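Local structure of Phenylalanine/tyrosine ammonia-lyase (Rhodosporidium toruloides, 1Y2M) at residues L62-L67 with V173-R178; A75-R80 with E163-G167; R80-V84 with T192-N196; H381-L386 with N420-T425. The protein catalyses the non-oxidative deamination of L-phenylalanine and L-tyrosine to trans-cinnamate and p-coumarate, working as a homotetramer. One frame throughout, in Å; residues are numbered along the deposited sequence.

Contact 1: L62-L67 with V173-R178; sequences LDGYSL and VNSLTR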
loop_
_atom_site.group_PDB
_atom_site.type_symbol
_atom_site.label_atom_id
_atom_site.label_comp_id
_atom_site.label_asym_id
_atom_site.label_seq_id
_atom_site.Cartn_x
_atom_site.Cartn_y
_atom_site.Cartn_z
ATOM N N LEU B 62 36.545 -11.365 15.570
ATOM C CA LEU B 62 35.793 -10.115 15.666
ATOM C C LEU B 62 36.607 -9.036 16.375
ATOM O O LEU B 62 37.098 -9.236 17.492
ATOM C CB LEU B 62 34.499 -10.346 16.439
ATOM C CG LEU B 62 33.567 -11.349 15.797
ATOM C CD1 LEU B 62 32.329 -11.557 16.658
ATOM C CD2 LEU B 62 33.222 -10.932 14.368
ATOM N N ASP B 63 36.774 -7.903 15.696
ATOM C CA ASP B 63 37.566 -6.822 16.227
ATOM C C ASP B 63 36.827 -5.494 16.310
ATOM O O ASP B 63 37.431 -4.502 16.664
ATOM C CB ASP B 63 38.888 -6.655 15.441
ATOM C CG ASP B 63 38.675 -6.290 13.980
ATOM O OD1 ASP B 63 37.732 -5.564 13.658
ATOM O OD2 ASP B 63 39.467 -6.714 13.123
ATOM N N GLY B 64 35.527 -5.489 16.020
ATOM C CA GLY B 64 34.722 -4.268 16.094
ATOM C C GLY B 64 34.643 -3.449 14.799
ATOM O O GLY B 64 33.822 -2.543 14.691
ATOM N N TYR B 65 35.461 -3.758 13.801
ATOM C CA TYR B 65 35.603 -2.897 12.593
ATOM C C TYR B 65 35.675 -3.646 11.246
ATOM O O TYR B 65 35.270 -3.091 10.222
ATOM C CB TYR B 65 36.854 -2.003 12.725
ATOM C CG TYR B 65 36.766 -0.998 13.822
ATOM C CD1 TYR B 65 36.386 0.318 13.559
ATOM C CD2 TYR B 65 37.034 -1.351 15.141
ATOM C CE1 TYR B 65 36.279 1.256 14.601
ATOM C CE2 TYR B 65 36.895 -0.450 16.174
ATOM C CZ TYR B 65 36.507 0.847 15.907
ATOM O OH TYR B 65 36.370 1.700 16.954
ATOM N N SER B 66 36.224 -4.875 11.250
ATOM C CA SER B 66 36.538 -5.657 10.054
ATOM C C SER B 66 35.410 -6.493 9.536
ATOM O O SER B 66 35.472 -6.994 8.412
ATOM C CB SER B 66 37.714 -6.639 10.345
ATOM O OG SER B 66 38.880 -5.946 10.682
ATOM N N LEU B 67 34.413 -6.744 10.385
ATOM C CA LEU B 67 33.381 -7.704 10.057
ATOM C C LEU B 67 32.666 -7.262 8.796
ATOM O O LEU B 67 32.225 -6.115 8.710
ATOM C CB LEU B 67 32.378 -7.778 11.191
ATOM C CG LEU B 67 31.173 -8.676 11.041
ATOM C CD1 LEU B 67 31.639 -10.097 10.885
ATOM C CD2 LEU B 67 30.161 -8.560 12.184
ATOM N N VAL B 173 28.217 -9.398 19.358
ATOM C CA VAL B 173 29.568 -9.471 19.890
ATOM C C VAL B 173 30.465 -8.407 19.253
ATOM O O VAL B 173 31.196 -7.689 19.943
ATOM C CB VAL B 173 30.202 -10.875 19.734
ATOM C CG1 VAL B 173 31.661 -10.871 20.103
ATOM C CG2 VAL B 173 29.426 -11.898 20.590
ATOM N N ASN B 174 30.443 -8.349 17.930
ATOM C CA ASN B 174 31.298 -7.405 17.239
ATOM C C ASN B 174 31.038 -6.006 17.742
ATOM O O ASN B 174 31.985 -5.274 18.001
ATOM C CB ASN B 174 31.063 -7.477 15.745
ATOM C CG ASN B 174 32.098 -6.689 14.944
ATOM O OD1 ASN B 174 33.257 -7.072 14.887
ATOM N ND2 ASN B 174 31.658 -5.599 14.303
ATOM N N SER B 175 29.765 -5.646 17.886
ATOM C CA SER B 175 29.382 -4.267 18.271
ATOM C C SER B 175 29.811 -3.898 19.696
ATOM O O SER B 175 29.968 -2.702 20.040
ATOM C CB SER B 175 27.882 -4.021 18.108
ATOM O OG SER B 175 27.130 -4.779 19.035
ATOM N N LEU B 176 30.018 -4.910 20.527
ATOM C CA LEU B 176 30.516 -4.703 21.904
ATOM C C LEU B 176 32.041 -4.771 22.066
ATOM O O LEU B 176 32.558 -4.377 23.120
ATOM C CB LEU B 176 29.841 -5.697 22.852
ATOM C CG LEU B 176 28.304 -5.566 22.954
ATOM C CD1 LEU B 176 27.735 -6.712 23.742
ATOM C CD2 LEU B 176 27.842 -4.243 23.563
ATOM N N THR B 177 32.765 -5.251 21.030
ATOM C CA THR B 177 34.212 -5.319 21.096
ATOM C C THR B 177 34.819 -3.938 20.905
ATOM O O THR B 177 36.017 -3.755 21.090
ATOM C CB THR B 177 34.860 -6.237 20.061
ATOM O OG1 THR B 177 34.657 -5.698 18.754
ATOM C CG2 THR B 177 34.287 -7.623 20.155
ATOM N N ARG B 178 33.978 -2.987 20.510
ATOM C CA ARG B 178 34.437 -1.648 20.142
ATOM C C ARG B 178 34.798 -0.785 21.336
ATOM O O ARG B 178 35.411 0.268 21.169
ATOM C CB ARG B 178 33.397 -0.980 19.207
ATOM C CG ARG B 178 33.225 -1.680 17.853
ATOM C CD ARG B 178 31.939 -1.327 17.102
ATOM N NE ARG B 178 31.749 0.109 16.915
ATOM C CZ ARG B 178 32.445 0.853 16.046
ATOM N NH1 ARG B 178 33.342 0.276 15.255
ATOM N NH2 ARG B 178 32.206 2.158 15.939
HETATM O O HOH W 1 35.325 -7.463 13.216
HETATM O O HOH W 2 37.595 -2.872 18.828
HETATM O O HOH W 3 37.153 1.171 19.412
#

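Contact 2: A75-R80 with E163-G167; sequences AARKGR and EVVRG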
loop_
_atom_site.group_PDB
_atom_site.type_symbol
_atom_site.label_atom_id
_atom_site.label_comp_id
_atom_site.label_asym_id
_atom_site.label_seq_id
_atom_site.Cartn_x
_atom_site.Cartn_y
_atom_site.Cartn_z
ATOM N N ALA B 75 28.958 -17.119 9.443
ATOM C CA ALA B 75 28.728 -17.478 10.859
ATOM C C ALA B 75 27.267 -17.890 11.062
ATOM O O ALA B 75 26.989 -18.843 11.764
ATOM C CB ALA B 75 29.045 -16.295 11.725
ATOM N N ALA B 76 26.343 -17.170 10.437
ATOM C CA ALA B 76 24.908 -17.443 10.629
ATOM C C ALA B 76 24.467 -18.778 10.031
ATOM O O ALA B 76 23.729 -19.536 10.671
ATOM C CB ALA B 76 24.062 -16.347 10.023
ATOM N N ARG B 77 24.863 -19.012 8.774
ATOM C CA ARG B 77 24.423 -20.180 7.986
ATOM C C ARG B 77 25.373 -21.335 7.832
ATOM O O ARG B 77 24.937 -22.470 7.547
ATOM C CB ARG B 77 24.155 -19.726 6.578
ATOM C CG ARG B 77 22.920 -18.950 6.470
ATOM C CD ARG B 77 22.463 -18.916 4.969
ATOM N NE ARG B 77 21.204 -18.195 4.940
ATOM C CZ ARG B 77 20.771 -17.444 3.939
ATOM N NH1 ARG B 77 21.495 -17.241 2.845
ATOM N NH2 ARG B 77 19.603 -16.860 4.059
ATOM N N LYS B 78 26.675 -21.085 7.915
ATOM C CA LYS B 78 27.659 -22.125 7.586
ATOM C C LYS B 78 28.460 -22.678 8.760
ATOM O O LYS B 78 29.457 -23.402 8.576
ATOM C CB LYS B 78 28.647 -21.641 6.518
ATOM C CG LYS B 78 28.039 -20.976 5.303
ATOM C CD LYS B 78 27.341 -21.959 4.438
ATOM C CE LYS B 78 26.849 -21.314 3.149
ATOM N NZ LYS B 78 26.493 -22.382 2.200
ATOM N N GLY B 79 28.030 -22.359 9.975
ATOM C CA GLY B 79 28.679 -22.879 11.168
ATOM C C GLY B 79 30.112 -22.456 11.403
ATOM O O GLY B 79 30.842 -23.113 12.152
ATOM N N ARG B 80 30.523 -21.343 10.821
ATOM C CA ARG B 80 31.880 -20.884 10.999
ATOM C C ARG B 80 32.168 -20.532 12.432
ATOM O O ARG B 80 31.332 -19.868 13.064
ATOM C CB ARG B 80 32.112 -19.627 10.203
ATOM C CG ARG B 80 33.570 -19.201 10.191
ATOM C CD ARG B 80 33.658 -18.049 9.287
ATOM N NE ARG B 80 35.016 -17.528 9.140
ATOM C CZ ARG B 80 35.265 -16.393 8.504
ATOM N NH1 ARG B 80 34.258 -15.718 7.917
ATOM N NH2 ARG B 80 36.505 -15.947 8.434
ATOM N N GLU B 163 19.156 -19.208 11.939
ATOM C CA GLU B 163 20.244 -18.468 11.280
ATOM C C GLU B 163 20.219 -16.980 11.656
ATOM O O GLU B 163 21.264 -16.325 11.764
ATOM C CB GLU B 163 20.230 -18.626 9.736
ATOM C CG GLU B 163 18.997 -18.135 9.040
ATOM C CD GLU B 163 19.042 -18.200 7.503
ATOM O OE1 GLU B 163 19.656 -19.133 6.989
ATOM O OE2 GLU B 163 18.502 -17.306 6.791
ATOM N N VAL B 164 19.020 -16.425 11.836
ATOM C CA VAL B 164 18.916 -15.029 12.152
ATOM C C VAL B 164 19.480 -14.798 13.532
ATOM O O VAL B 164 20.229 -13.851 13.780
ATOM C CB VAL B 164 17.452 -14.579 12.062
ATOM C CG1 VAL B 164 17.253 -13.205 12.702
ATOM C CG2 VAL B 164 17.048 -14.541 10.570
ATOM N N VAL B 165 19.112 -15.686 14.439
ATOM C CA VAL B 165 19.632 -15.631 15.819
ATOM C C VAL B 165 21.149 -15.737 15.886
ATOM O O VAL B 165 21.810 -14.945 16.572
ATOM C CB VAL B 165 18.955 -16.641 16.765
ATOM C CG1 VAL B 165 19.553 -16.520 18.180
ATOM C CG2 VAL B 165 17.444 -16.421 16.765
ATOM N N ARG B 166 21.719 -16.673 15.122
ATOM C CA ARG B 166 23.176 -16.796 15.067
ATOM C C ARG B 166 23.827 -15.529 14.510
ATOM O O ARG B 166 24.819 -15.044 15.058
ATOM C CB ARG B 166 23.578 -17.967 14.169
ATOM C CG ARG B 166 23.381 -19.345 14.897
ATOM C CD ARG B 166 23.911 -20.487 14.097
ATOM N NE ARG B 166 25.311 -20.324 13.688
ATOM C CZ ARG B 166 26.360 -20.712 14.413
ATOM N NH1 ARG B 166 26.202 -21.252 15.619
ATOM N NH2 ARG B 166 27.601 -20.528 13.973
ATOM N N GLY B 167 23.274 -14.989 13.415
ATOM C CA GLY B 167 23.815 -13.761 12.852
ATOM C C GLY B 167 23.734 -12.613 13.864
ATOM O O GLY B 167 24.645 -11.802 13.965
HETATM O O HOH W 4 30.240 -20.510 15.386
#

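Contact 3: R80-V84 with T192-N196; sequences RPVRV and TNFLN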
loop_
_atom_site.group_PDB
_atom_site.type_symbol
_atom_site.label_atom_id
_atom_site.label_comp_id
_atom_site.label_asym_id
_atom_site.label_seq_id
_atom_site.Cartn_x
_atom_site.Cartn_y
_atom_site.Cartn_z
ATOM N N ARG B 80 30.523 -21.343 10.821
ATOM C CA ARG B 80 31.880 -20.884 10.999
ATOM C C ARG B 80 32.168 -20.532 12.432
ATOM O O ARG B 80 31.332 -19.868 13.064
ATOM C CB ARG B 80 32.112 -19.627 10.203
ATOM C CG ARG B 80 33.570 -19.201 10.191
ATOM C CD ARG B 80 33.658 -18.049 9.287
ATOM N NE ARG B 80 35.016 -17.528 9.140
ATOM C CZ ARG B 80 35.265 -16.393 8.504
ATOM N NH1 ARG B 80 34.258 -15.718 7.917
ATOM N NH2 ARG B 80 36.505 -15.947 8.434
ATOM N N PRO B 81 33.318 -20.971 12.967
ATOM C CA PRO B 81 33.641 -20.611 14.349
ATOM C C PRO B 81 33.822 -19.104 14.481
ATOM O O PRO B 81 34.303 -18.470 13.549
ATOM C CB PRO B 81 34.978 -21.298 14.600
ATOM C CG PRO B 81 35.068 -22.354 13.596
ATOM C CD PRO B 81 34.347 -21.842 12.387
ATOM N N VAL B 82 33.499 -18.548 15.639
ATOM C CA VAL B 82 33.552 -17.108 15.860
ATOM C C VAL B 82 34.239 -16.878 17.201
ATOM O O VAL B 82 33.960 -17.589 18.181
ATOM C CB VAL B 82 32.130 -16.486 15.854
ATOM C CG1 VAL B 82 32.152 -15.013 16.206
ATOM C CG2 VAL B 82 31.453 -16.723 14.542
ATOM N N ARG B 83 35.159 -15.922 17.248
ATOM C CA ARG B 83 35.732 -15.486 18.516
ATOM C C ARG B 83 36.073 -13.988 18.508
ATOM O O ARG B 83 36.319 -13.389 17.467
ATOM C CB ARG B 83 37.011 -16.307 18.834
ATOM C CG ARG B 83 36.757 -17.771 19.238
ATOM C CD ARG B 83 38.052 -18.606 19.252
ATOM N NE ARG B 83 38.182 -19.520 20.394
ATOM C CZ ARG B 83 38.452 -19.135 21.649
ATOM N NH1 ARG B 83 38.579 -17.844 21.956
ATOM N NH2 ARG B 83 38.572 -20.046 22.617
ATOM N N VAL B 84 36.093 -13.391 19.682
ATOM C CA VAL B 84 36.701 -12.079 19.828
ATOM C C VAL B 84 38.172 -12.204 19.490
ATOM O O VAL B 84 38.861 -13.070 19.981
ATOM C CB VAL B 84 36.547 -11.528 21.254
ATOM C CG1 VAL B 84 37.283 -10.217 21.392
ATOM C CG2 VAL B 84 35.084 -11.362 21.597
ATOM N N THR B 192 29.966 -16.117 22.084
ATOM C CA THR B 192 30.759 -16.867 21.105
ATOM C C THR B 192 30.779 -18.377 21.439
ATOM O O THR B 192 30.761 -19.208 20.534
ATOM C CB THR B 192 32.189 -16.255 20.886
ATOM O OG1 THR B 192 32.937 -16.344 22.110
ATOM C CG2 THR B 192 32.099 -14.799 20.430
ATOM N N ASN B 193 30.709 -18.712 22.715
ATOM C CA ASN B 193 30.585 -20.138 23.097
ATOM C C ASN B 193 29.240 -20.718 22.668
ATOM O O ASN B 193 29.201 -21.845 22.158
ATOM C CB ASN B 193 30.810 -20.339 24.573
ATOM C CG ASN B 193 32.258 -20.301 24.972
ATOM O OD1 ASN B 193 33.154 -20.601 24.169
ATOM N ND2 ASN B 193 32.502 -19.952 26.210
ATOM N N PHE B 194 28.151 -19.959 22.776
ATOM C CA PHE B 194 26.884 -20.407 22.200
ATOM C C PHE B 194 27.022 -20.652 20.717
ATOM O O PHE B 194 26.594 -21.691 20.190
ATOM C CB PHE B 194 25.753 -19.422 22.453
ATOM C CG PHE B 194 25.034 -19.637 23.756
ATOM C CD1 PHE B 194 25.683 -20.109 24.875
ATOM C CD2 PHE B 194 23.702 -19.335 23.845
ATOM C CE1 PHE B 194 24.964 -20.283 26.059
ATOM C CE2 PHE B 194 23.004 -19.496 24.996
ATOM C CZ PHE B 194 23.624 -19.976 26.099
ATOM N N LEU B 195 27.613 -19.698 19.999
ATOM C CA LEU B 195 27.810 -19.901 18.572
ATOM C C LEU B 195 28.613 -21.176 18.272
ATOM O O LEU B 195 28.248 -21.949 17.409
ATOM C CB LEU B 195 28.511 -18.677 17.915
ATOM C CG LEU B 195 27.590 -17.430 17.772
ATOM C CD1 LEU B 195 28.417 -16.168 17.596
ATOM C CD2 LEU B 195 26.627 -17.590 16.622
ATOM N N ASN B 196 29.720 -21.343 18.963
ATOM C CA ASN B 196 30.698 -22.361 18.594
ATOM C C ASN B 196 30.257 -23.737 19.019
ATOM O O ASN B 196 30.754 -24.712 18.494
ATOM C CB ASN B 196 32.071 -22.010 19.126
ATOM C CG ASN B 196 32.600 -20.721 18.521
ATOM O OD1 ASN B 196 32.219 -20.359 17.412
ATOM N ND2 ASN B 196 33.484 -20.036 19.239
HETATM O O HOH W 4 30.240 -20.510 15.386
HETATM O O HOH W 5 35.383 -14.951 21.975
#

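Contact 4: H381-L386 with N420-T425; sequences HAHAVL and NTMEKT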
loop_
_atom_site.group_PDB
_atom_site.type_symbol
_atom_site.label_atom_id
_atom_site.label_comp_id
_atom_site.label_asym_id
_atom_site.label_seq_id
_atom_site.Cartn_x
_atom_site.Cartn_y
_atom_site.Cartn_z
ATOM N N HIS B 381 23.926 0.154 -2.748
ATOM C CA HIS B 381 23.794 1.127 -1.657
ATOM C C HIS B 381 23.459 0.445 -0.328
ATOM O O HIS B 381 24.146 0.651 0.712
ATOM C CB HIS B 381 22.688 2.130 -2.022
ATOM C CG HIS B 381 22.563 3.269 -1.062
ATOM N ND1 HIS B 381 21.843 3.175 0.112
ATOM C CD2 HIS B 381 23.014 4.546 -1.127
ATOM C CE1 HIS B 381 21.877 4.351 0.732
ATOM N NE2 HIS B 381 22.577 5.188 0.011
ATOM N N ALA B 382 22.471 -0.434 -0.355
ATOM C CA ALA B 382 22.115 -1.175 0.837
ATOM C C ALA B 382 23.310 -1.940 1.404
ATOM O O ALA B 382 23.519 -2.004 2.635
ATOM C CB ALA B 382 21.013 -2.127 0.563
ATOM N N HIS B 383 24.117 -2.504 0.513
ATOM C CA HIS B 383 25.298 -3.247 0.954
ATOM C C HIS B 383 26.226 -2.277 1.729
ATOM O O HIS B 383 26.822 -2.622 2.771
ATOM C CB HIS B 383 26.060 -3.804 -0.260
ATOM C CG HIS B 383 26.905 -4.965 0.087
ATOM N ND1 HIS B 383 26.457 -6.257 -0.064
ATOM C CD2 HIS B 383 28.150 -5.047 0.603
ATOM C CE1 HIS B 383 27.406 -7.086 0.333
ATOM N NE2 HIS B 383 28.442 -6.378 0.744
ATOM N N ALA B 384 26.418 -1.069 1.208
ATOM C CA ALA B 384 27.281 -0.122 1.913
ATOM C C ALA B 384 26.713 0.210 3.292
ATOM O O ALA B 384 27.453 0.249 4.284
ATOM C CB ALA B 384 27.444 1.110 1.104
ATOM N N VAL B 385 25.399 0.411 3.367
ATOM C CA VAL B 385 24.736 0.763 4.651
ATOM C C VAL B 385 24.885 -0.382 5.667
ATOM O O VAL B 385 25.283 -0.193 6.848
ATOM C CB VAL B 385 23.263 1.159 4.404
ATOM C CG1 VAL B 385 22.537 1.332 5.706
ATOM C CG2 VAL B 385 23.190 2.369 3.517
ATOM N N LEU B 386 24.503 -1.588 5.262
ATOM C CA LEU B 386 24.488 -2.724 6.179
ATOM C C LEU B 386 25.907 -3.106 6.568
ATOM O O LEU B 386 26.127 -3.601 7.677
ATOM C CB LEU B 386 23.777 -3.923 5.563
ATOM C CG LEU B 386 22.264 -3.870 5.464
ATOM C CD1 LEU B 386 21.688 -5.180 4.958
ATOM C CD2 LEU B 386 21.680 -3.535 6.841
ATOM N N ASN B 420 15.585 1.023 6.143
ATOM C CA ASN B 420 15.772 1.644 4.819
ATOM C C ASN B 420 16.212 0.646 3.774
ATOM O O ASN B 420 15.644 0.573 2.677
ATOM C CB ASN B 420 16.806 2.795 4.943
ATOM C CG ASN B 420 17.211 3.464 3.577
ATOM O OD1 ASN B 420 18.273 3.124 3.000
ATOM N ND2 ASN B 420 16.441 4.467 3.139
ATOM N N THR B 421 17.204 -0.159 4.110
ATOM C CA THR B 421 17.702 -1.129 3.149
ATOM C C THR B 421 16.629 -2.133 2.776
ATOM O O THR B 421 16.538 -2.609 1.622
ATOM C CB THR B 421 18.953 -1.896 3.638
ATOM O OG1 THR B 421 18.665 -2.765 4.739
ATOM C CG2 THR B 421 20.040 -0.889 4.053
HETATM N N MSE B 422 15.845 -2.495 3.766
HETATM C CA MSE B 422 14.821 -3.556 3.548
HETATM C C MSE B 422 13.628 -3.065 2.716
HETATM O O MSE B 422 13.095 -3.779 1.872
HETATM C CB MSE B 422 14.383 -4.093 4.866
HETATM C CG MSE B 422 15.466 -4.906 5.550
HETATM SE SE MSE B 422 15.995 -6.512 4.507
HETATM C CE MSE B 422 17.579 -5.885 3.498
ATOM N N GLU B 423 13.201 -1.824 2.962
ATOM C CA GLU B 423 12.068 -1.227 2.198
ATOM C C GLU B 423 12.493 -1.212 0.728
ATOM O O GLU B 423 11.730 -1.695 -0.140
ATOM C CB GLU B 423 11.736 0.171 2.691
ATOM C CG GLU B 423 11.302 0.286 4.142
ATOM C CD GLU B 423 9.889 -0.197 4.434
ATOM O OE1 GLU B 423 9.014 0.672 4.515
ATOM O OE2 GLU B 423 9.672 -1.382 4.666
ATOM N N LYS B 424 13.675 -0.657 0.451
ATOM C CA LYS B 424 14.168 -0.522 -0.938
ATOM C C LYS B 424 14.384 -1.870 -1.600
ATOM O O LYS B 424 14.049 -2.096 -2.779
ATOM C CB LYS B 424 15.491 0.273 -1.009
ATOM C CG LYS B 424 15.441 1.681 -0.457
ATOM C CD LYS B 424 16.877 2.229 -0.079
ATOM C CE LYS B 424 17.944 1.741 -1.040
ATOM N NZ LYS B 424 18.498 0.324 -0.894
ATOM N N THR B 425 14.942 -2.813 -0.845
ATOM C CA THR B 425 15.203 -4.126 -1.437
ATOM C C THR B 425 13.875 -4.807 -1.778
ATOM O O THR B 425 13.781 -5.489 -2.818
ATOM C CB THR B 425 16.080 -4.955 -0.495
ATOM O OG1 THR B 425 17.334 -4.277 -0.301
ATOM C CG2 THR B 425 16.314 -6.414 -1.016
HETATM O O HOH W 6 20.064 1.522 1.436
#

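Contact 1: L62-L67 with V173-R178
Arg178, in the chain that follows helix 162-176, reaches across the backbone of Gly64 to the ring of Tyr65. From CB the chain sets off with CG anti to the carbonyl carbon (chi1 -65°), and CG then lies 3.3 Å from Gly64 O, in van der Waals contact with the glycine; CD stays beside the same oxygen. A bend at chi3 (54°) turns the guanidinium back, and NH1 donates to Gly64 O at 2.9 Å. The oxygen lies near the guanidinium plane, but NH1 stands above the plane of the carbonyl. NH1 also hangs over one face of the Tyr65 ring, offset toward the rim and 3.2 Å from CE1, an off-centre cation-pi contact with the two planes 50° apart. NE reaches Thr394, and NH2 binds Thr319 O of the second subunit.

The turn that receives this arginine is built on Asp63: its OD1 accepts from Tyr65 N, an Asx turn, and also from Ser66 N, an Asx motif. Gly64 sits in it at positive phi; a CB here would clash with Arg178 CG and Thr177 OG1, and would also press on the carbonyl O of Asp63.

Asn174 supplies the second grip on Gly64. Its OD1 takes the Gly64 N-H at 3.0 Å, the donor standing well above the amide carbonyl plane, and also accepts a hydrogen bond from water 1, which bridges to Asp63. On the apolar side, Leu67 CD2 packs 3.8 Å from Asn174 CB, while Leu62 crosses Val173 at about a right angle, CD1 meeting CG1 at 3.6 Å.

Contact 2: A75-R80 with E163-G167
Ala76 is pressed against the helix that carries Glu163 and Gly167: its CB lies 3.3 Å from Glu163 O and 3.7 Å from Gly167 N. The backbones approach to 4.4 Å between Ala76 CA and Gly167 CA, a separation that depends on small residues, since a CB on Gly167 would fall tightly against that of Ala76.

Beside this close core, Arg166 reaches back over the C-terminal end of helix 69-77. Its bend at chi3 (54°) presents the guanidinium side-on, and both NE and NH2 donate to the single oxygen Ala75 O, NH2 at 2.8 Å. Both donors lie in the carbonyl plane, and the oxygen is close to the guanidinium plane, so the flat group is held at its edge. NH2 also donates to water 4, which donates a hydrogen bond to Arg80 O, while NH1 binds Leu195 O.

Toward solvent the contact rests on charge rather than on close backbone packing: Arg77 and Glu163 are both partly exposed. Arg77, extended from CG to NE, meets Glu163 in a two-nitrogen salt bridge: NE to OE1 at 2.7 Å, NH2 to OE2 at 3.0 Å. The planes are 37° apart, and NE comes from above the carboxylate plane, so the pairing is twisted rather than coplanar. NH1 pairs with Asp285. A leucine in place of Arg77 would probably leave the carboxylates of Glu163 and Asp285 without this shared cation, and Glu163 freer to turn.

The whole is a close helix-helix packing through alanine and glycine, with an arginine binding a backbone carbonyl at the C-terminal end of helix 69-77.

Contact 3: R80-V84 with T192-N196
The amide of Asn196 lies alongside the backbone of Val82 and pairs with it at both polar atoms. OD1 accepts from Val82 N at 2.8 Å, and ND2 donates to Val82 O at 2.7 Å, both nearly straight, with N-H...O angles near 160°. Val82 O lies close to the amide plane, whereas each donor is tilted from the plane of its carbonyl. With CG anti to the carbonyl carbon, the amide leaves the helix toward the strand. Water 4 donates to both OD1 and Arg80 O.

Around this pair apolar groups pack at different angles. Leu195 crosses Val82 obliquely, CD1 resting 4.1 Å from CB, and Thr192 sets its CB 3.5 Å from Val82 O. Thr192 OG1 and Val84 N share water 5. A leucine in place of Asn196 would probably leave Val82 N and O without amide partners, the strand then held here by Leu195, Thr192 and water 5.

Strand 82-84 runs nearly antiparallel to segment 192-196 of helix 185-197 (162°, axes 7.8 Å apart) and pairs along its other edge with strand 60-62: an asparagine side chain thus mimics a neighbouring strand at the edge of a two-stranded parallel sheet.

Contact 4: H381-L386 with N420-T425
Thr421 has OG1 between its backbone N and carbonyl carbon (chi1 67°), which puts CG2 anti to the carbonyl carbon and directs that methyl at the opposite helix. CG2 touches Val385 CG1 at 3.7 Å, the two side chains sliding past each other in opposite directions, while Thr421 CB lies 3.7 Å from Ala382 CB. Leu386 comes in at a slant and rests CD2 3.8 Å from Thr421 OG1; that hydroxyl is bonded to Val418 O in its own helix, so a polar atom can sit against leucine without lacking a partner. Further along, Leu386 CD1 makes a loose contact with CE of the selenomethionine Met422.

Lys424, bent at chi3 and chi4, folds its chain back until NZ is 3.8 Å from Ala382 CB. NZ donates to Asp378 O of its own chain and to water 6. The same water lies in the plane of the His381 ring, 2.8 Å from ND1, and donates to Asn420 OD1 at 2.9 Å, so three side chains converge on it although no direct hydrogen bond joins the two segments. His381 NE2 and Asn420 ND2 turn instead to Ser377 and Asp378 of the second subunit, which places this flank at a subunit interface.

The segments of helices 368-391 and 416-443 run nearly antiparallel (161°) with axes 9.7 Å apart: a buried antiparallel helix pair in the mainly helical fold of the PAL/histidase family.

Contacts 1, 2 and 3 cluster. Contacts 1 and 2 use opposite ends of helix 162-176, with centres about 16 Å apart; contact 3 uses the next helix, 185-197, and touches both, its centre about 13 Å from that of contact 1 and 10 Å from that of contact 2. Strands 60-62 and 82-84 link contacts 1 and 3; Arg80 and water 4 belong to contacts 2 and 3. Along the chain contact 2 lies within the span bridged by contact 1, and the segments of contact 3 alternate with those of both, fixing region 62-84 to two consecutive helices. Contact 4 comes after all three, about 20 to 27 Å away between centres, at an interface with the second subunit.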